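Local structure of thiamine pyrophosphokinase (1IG0) at residues G70-L75 against K107-N112; I134-H137 against E142-S145. The protein transfers a pyrophosphate group from ATP to thiamine, making thiamine diphosphate and AMP, and is the only yeast enzyme able to do so. One frame throughout, in Å; residues are numbered along the deposited sequence.

Contact 1 of 2, residues G70-L75 against K107-N112; sequences GAANRL and KYYRKN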
loop_
_atom_site.group_PDB
_atom_site.type_symbol
_atom_site.label_atom_id
_atom_site.label_comp_id
_atom_site.label_asym_id
_atom_site.label_seq_id
_atom_site.Cartn_x
_atom_site.Cartn_y
_atom_site.Cartn_z
ATOM N N GLY B 70 -17.433 6.654 8.136
ATOM C CA GLY B 70 -17.886 6.780 6.760
ATOM C C GLY B 70 -18.225 5.473 6.063
ATOM O O GLY B 70 -18.933 5.467 5.053
ATOM N N ALA B 71 -17.720 4.365 6.594
ATOM C CA ALA B 71 -17.982 3.054 6.012
ATOM C C ALA B 71 -19.481 2.789 5.919
ATOM O O ALA B 71 -19.928 1.987 5.097
ATOM C CB ALA B 71 -17.315 1.975 6.847
ATOM N N ALA B 72 -20.251 3.461 6.770
ATOM C CA ALA B 72 -21.701 3.301 6.774
ATOM C C ALA B 72 -22.261 3.807 5.452
ATOM O O ALA B 72 -23.199 3.225 4.906
ATOM C CB ALA B 72 -22.314 4.071 7.937
ATOM N N ASN B 73 -21.689 4.895 4.941
ATOM C CA ASN B 73 -22.130 5.453 3.667
ATOM C C ASN B 73 -21.796 4.447 2.573
ATOM O O ASN B 73 -22.612 4.167 1.695
ATOM C CB ASN B 73 -21.413 6.774 3.359
ATOM C CG ASN B 73 -21.693 7.851 4.385
ATOM O OD1 ASN B 73 -22.834 8.042 4.806
ATOM N ND2 ASN B 73 -20.653 8.576 4.782
ATOM N N ARG B 74 -20.583 3.906 2.646
ATOM C CA ARG B 74 -20.102 2.928 1.679
ATOM C C ARG B 74 -21.035 1.726 1.581
ATOM O O ARG B 74 -21.389 1.292 0.486
ATOM C CB ARG B 74 -18.699 2.457 2.074
ATOM C CG ARG B 74 -17.688 3.580 2.256
ATOM C CD ARG B 74 -17.461 4.350 0.963
ATOM N NE ARG B 74 -16.437 5.380 1.119
ATOM C CZ ARG B 74 -16.007 6.161 0.134
ATOM N NH1 ARG B 74 -16.512 6.032 -1.087
ATOM N NH2 ARG B 74 -15.069 7.069 0.364
ATOM N N LEU B 75 -21.426 1.188 2.732
ATOM C CA LEU B 75 -22.317 0.033 2.771
ATOM C C LEU B 75 -23.690 0.419 2.235
ATOM O O LEU B 75 -24.283 -0.298 1.428
ATOM C CB LEU B 75 -22.454 -0.480 4.207
ATOM C CG LEU B 75 -23.365 -1.693 4.414
ATOM C CD1 LEU B 75 -22.812 -2.889 3.647
ATOM C CD2 LEU B 75 -23.473 -2.008 5.900
ATOM N N LYS B 107 -29.703 8.708 9.570
ATOM C CA LYS B 107 -31.107 8.502 9.900
ATOM C C LYS B 107 -31.579 7.086 9.592
ATOM O O LYS B 107 -32.313 6.488 10.379
ATOM C CB LYS B 107 -31.996 9.498 9.146
ATOM C CG LYS B 107 -31.940 10.933 9.654
ATOM C CD LYS B 107 -33.205 11.686 9.251
ATOM C CE LYS B 107 -33.254 13.096 9.827
ATOM N NZ LYS B 107 -32.318 14.027 9.138
ATOM N N TYR B 108 -31.159 6.554 8.448
ATOM C CA TYR B 108 -31.553 5.211 8.037
ATOM C C TYR B 108 -31.116 4.126 9.017
ATOM O O TYR B 108 -31.917 3.282 9.419
ATOM C CB TYR B 108 -30.981 4.887 6.656
ATOM C CG TYR B 108 -31.293 3.479 6.200
ATOM C CD1 TYR B 108 -32.569 3.135 5.754
ATOM C CD2 TYR B 108 -30.322 2.480 6.247
ATOM C CE1 TYR B 108 -32.870 1.831 5.365
ATOM C CE2 TYR B 108 -30.612 1.172 5.863
ATOM C CZ TYR B 108 -31.887 0.855 5.423
ATOM O OH TYR B 108 -32.175 -0.435 5.040
ATOM N N TYR B 109 -29.843 4.145 9.396
ATOM C CA TYR B 109 -29.321 3.141 10.313
ATOM C C TYR B 109 -29.773 3.345 11.748
ATOM O O TYR B 109 -29.926 2.379 12.498
ATOM C CB TYR B 109 -27.793 3.097 10.230
ATOM C CG TYR B 109 -27.306 2.412 8.973
ATOM C CD1 TYR B 109 -26.336 2.996 8.161
ATOM C CD2 TYR B 109 -27.838 1.183 8.584
ATOM C CE1 TYR B 109 -25.910 2.374 6.988
ATOM C CE2 TYR B 109 -27.419 0.552 7.420
ATOM C CZ TYR B 109 -26.457 1.152 6.625
ATOM O OH TYR B 109 -26.056 0.537 5.463
ATOM N N ARG B 110 -29.995 4.594 12.138
ATOM C CA ARG B 110 -30.451 4.851 13.493
ATOM C C ARG B 110 -31.871 4.322 13.622
ATOM O O ARG B 110 -32.215 3.670 14.608
ATOM C CB ARG B 110 -30.444 6.344 13.816
ATOM C CG ARG B 110 -30.495 6.591 15.311
ATOM C CD ARG B 110 -30.767 8.035 15.685
ATOM N NE ARG B 110 -30.458 8.270 17.095
ATOM C CZ ARG B 110 -30.885 7.502 18.095
ATOM N NH1 ARG B 110 -31.646 6.443 17.849
ATOM N NH2 ARG B 110 -30.542 7.785 19.344
ATOM N N LYS B 111 -32.690 4.606 12.615
ATOM C CA LYS B 111 -34.078 4.162 12.608
ATOM C C LYS B 111 -34.129 2.638 12.678
ATOM O O LYS B 111 -35.005 2.069 13.329
ATOM C CB LYS B 111 -34.787 4.637 11.336
ATOM C CG LYS B 111 -36.213 5.117 11.566
ATOM C CD LYS B 111 -37.099 4.877 10.349
ATOM C CE LYS B 111 -36.568 5.554 9.091
ATOM N NZ LYS B 111 -36.607 7.040 9.178
ATOM N N ASN B 112 -33.184 1.982 12.009
ATOM C CA ASN B 112 -33.131 0.523 11.999
ATOM C C ASN B 112 -32.370 -0.077 13.181
ATOM O O ASN B 112 -31.862 -1.197 13.112
ATOM C CB ASN B 112 -32.551 0.028 10.672
ATOM C CG ASN B 112 -33.564 0.091 9.543
ATOM O OD1 ASN B 112 -34.565 -0.625 9.556
ATOM N ND2 ASN B 112 -33.314 0.954 8.565
#
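Two helices that follow successive parallel strands of the catalytic domain meet where Tyr-109, on helix 103-111, reaches across to Ala-72 and Leu-75 on helix 71-78. One long aromatic side chain does the bridging: the nearest CA atoms, those of Ala-72 and Tyr-109, are still 8.4 Å apart. With its CG opposite the carbonyl carbon (chi1 -75°), the tyrosine sends its ring toward helix 71-78. The ring edge arrives at Ala-72, where CE1 of Tyr-109 lies 3.5 Å from the carbonyl O of Ala-72, close to the ring plane, and 4.1 Å from the CB of Ala-72. Farther along, the OH of Tyr-109 abuts the branch point of Leu-75, 3.6 Å from CG, while CD2 of Leu-75 is 3.7 Å from the OH of Tyr-109 and oblique to its ring. The two side chains cross almost perpendicularly. Within its own helix, CD2 of Tyr-108 lies over one face of the Tyr-109 ring, toward the rim. Pro-91 touches both Leu-75 and Tyr-109, and Ile-94 of strand 93-96 touches both Ala-72 and Tyr-109, which places the buried contact against the sheet. Such side-chain packing between neighbouring helices, against a strand of the sheet, is typical of the alpha-beta-alpha layered fold.

Contact 2 of 2, residues I134-H137 against E142-S145; sequences ISLH and EFRS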
loop_
_atom_site.group_PDB
_atom_site.type_symbol
_atom_site.label_atom_id
_atom_site.label_comp_id
_atom_site.label_asym_id
_atom_site.label_seq_id
_atom_site.Cartn_x
_atom_site.Cartn_y
_atom_site.Cartn_z
ATOM N N ILE B 134 -14.741 -3.800 19.161
ATOM C CA ILE B 134 -14.928 -5.217 18.885
ATOM C C ILE B 134 -14.522 -6.083 20.075
ATOM O O ILE B 134 -15.244 -7.007 20.451
ATOM C CB ILE B 134 -14.125 -5.641 17.636
ATOM C CG1 ILE B 134 -14.726 -4.967 16.399
ATOM C CG2 ILE B 134 -14.141 -7.158 17.487
ATOM C CD1 ILE B 134 -13.891 -5.108 15.145
ATOM N N SER B 135 -13.374 -5.780 20.674
ATOM C CA SER B 135 -12.910 -6.549 21.822
ATOM C C SER B 135 -13.875 -6.387 22.995
ATOM O O SER B 135 -14.207 -7.358 23.676
ATOM C CB SER B 135 -11.508 -6.103 22.240
ATOM O OG SER B 135 -10.983 -6.978 23.225
ATOM N N LEU B 136 -14.322 -5.158 23.235
ATOM C CA LEU B 136 -15.264 -4.897 24.318
ATOM C C LEU B 136 -16.550 -5.689 24.093
ATOM O O LEU B 136 -17.089 -6.299 25.017
ATOM C CB LEU B 136 -15.584 -3.400 24.393
ATOM C CG LEU B 136 -14.527 -2.496 25.034
ATOM C CD1 LEU B 136 -14.915 -1.034 24.840
ATOM C CD2 LEU B 136 -14.400 -2.835 26.519
ATOM N N HIS B 137 -17.034 -5.676 22.857
ATOM C CA HIS B 137 -18.257 -6.392 22.510
ATOM C C HIS B 137 -18.190 -7.865 22.904
ATOM O O HIS B 137 -19.123 -8.401 23.504
ATOM C CB HIS B 137 -18.518 -6.302 21.004
ATOM C CG HIS B 137 -19.663 -7.149 20.542
ATOM N ND1 HIS B 137 -20.974 -6.733 20.614
ATOM C CD2 HIS B 137 -19.694 -8.410 20.049
ATOM C CE1 HIS B 137 -21.765 -7.703 20.187
ATOM N NE2 HIS B 137 -21.012 -8.730 19.840
ATOM N N GLU B 142 -19.875 -6.326 30.830
ATOM C CA GLU B 142 -20.343 -5.059 31.377
ATOM C C GLU B 142 -20.592 -4.048 30.267
ATOM O O GLU B 142 -21.528 -3.254 30.342
ATOM C CB GLU B 142 -19.329 -4.501 32.376
ATOM C CG GLU B 142 -19.713 -3.152 32.953
ATOM C CD GLU B 142 -19.051 -2.883 34.285
ATOM O OE1 GLU B 142 -18.389 -1.832 34.421
ATOM O OE2 GLU B 142 -19.197 -3.724 35.198
ATOM N N PHE B 143 -19.750 -4.070 29.241
ATOM C CA PHE B 143 -19.926 -3.156 28.119
ATOM C C PHE B 143 -21.252 -3.482 27.440
ATOM O O PHE B 143 -22.048 -2.594 27.130
ATOM C CB PHE B 143 -18.797 -3.316 27.103
ATOM C CG PHE B 143 -18.986 -2.491 25.860
ATOM C CD1 PHE B 143 -18.806 -1.110 25.887
ATOM C CD2 PHE B 143 -19.389 -3.089 24.671
ATOM C CE1 PHE B 143 -19.028 -0.332 24.744
ATOM C CE2 PHE B 143 -19.614 -2.323 23.526
ATOM C CZ PHE B 143 -19.432 -0.940 23.565
ATOM N N ARG B 144 -21.477 -4.771 27.203
ATOM C CA ARG B 144 -22.701 -5.230 26.564
ATOM C C ARG B 144 -23.913 -4.781 27.370
ATOM O O ARG B 144 -24.935 -4.387 26.808
ATOM C CB ARG B 144 -22.686 -6.756 26.440
ATOM C CG ARG B 144 -21.642 -7.278 25.466
ATOM C CD ARG B 144 -21.978 -6.866 24.045
ATOM N NE ARG B 144 -23.084 -7.648 23.505
ATOM C CZ ARG B 144 -22.999 -8.938 23.193
ATOM N NH1 ARG B 144 -21.856 -9.589 23.367
ATOM N NH2 ARG B 144 -24.053 -9.578 22.707
ATOM N N SER B 145 -23.795 -4.841 28.693
ATOM C CA SER B 145 -24.881 -4.426 29.573
ATOM C C SER B 145 -25.111 -2.923 29.439
ATOM O O SER B 145 -26.250 -2.453 29.403
ATOM C CB SER B 145 -24.542 -4.763 31.026
ATOM O OG SER B 145 -25.538 -4.269 31.904
#
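Arg-144 curls back on itself through bends at chi2 and chi3, which lay its guanidinium against His-137, whose own CG stands opposite the backbone N (chi1 173°). The two flat groups stack face on face: their planes are 14° apart and their centres 4.0 Å, with CE1 of His-137 above the middle of the guanidinium, 3.5 Å from CZ of Arg-144. NH1 of Arg-144 lies over the imidazole toward its rim and also donates a hydrogen bond of 3.0 Å to the carbonyl O of His-137, approaching at a tilt from the carbonyl plane. One residue thus offers the arginine both a ring face and a backbone acceptor, and the two together fix the rotation of the guanidinium. The imidazole is steadied from elsewhere, its ND1 being hydrogen-bonded to the OH of Tyr-93, whose ring meets it nearly at right angles.

Beside this polar pair, the Phe-143 ring receives Leu-136 over one face. The CB of Leu-136 sits 4.0 Å from the ring centroid in a CH-pi contact, and CD1 of Leu-136 extends the contact to CD1 of Phe-143, also at 4.0 Å. Leu-136 also packs against Leu-168 and Met-172 of helix 164-175.

The contact therefore joins a buried apolar half to a more exposed polar one. Stacking against a guanidinium would probably favour a neutral imidazole over a protonated one, whereas the carbonyl of His-137 should help to offset the arginine's positive charge.

Read from the N terminus, the chain illustrates how contacts of different span can follow one another without crossing. After strand 64-68, contact 1 opens on helix 71-78 and closes on helix 103-111, enclosing helix 83-88 and strand 93-96. Strand 115-118, an edge strand of its sheet within this chain, comes next, and only then does contact 2 open, on helix 126-139; it closes almost at once, on helix 141-148, across the one-residue break at Ser-140 between the two helices. The centres lie 21 Å apart and the nearest atoms about 11 Å, so the two never touch. Strand 93-96 nevertheless relates them: Ile-94 meets contact 1 and Tyr-93 contact 2, both within the catalytic domain.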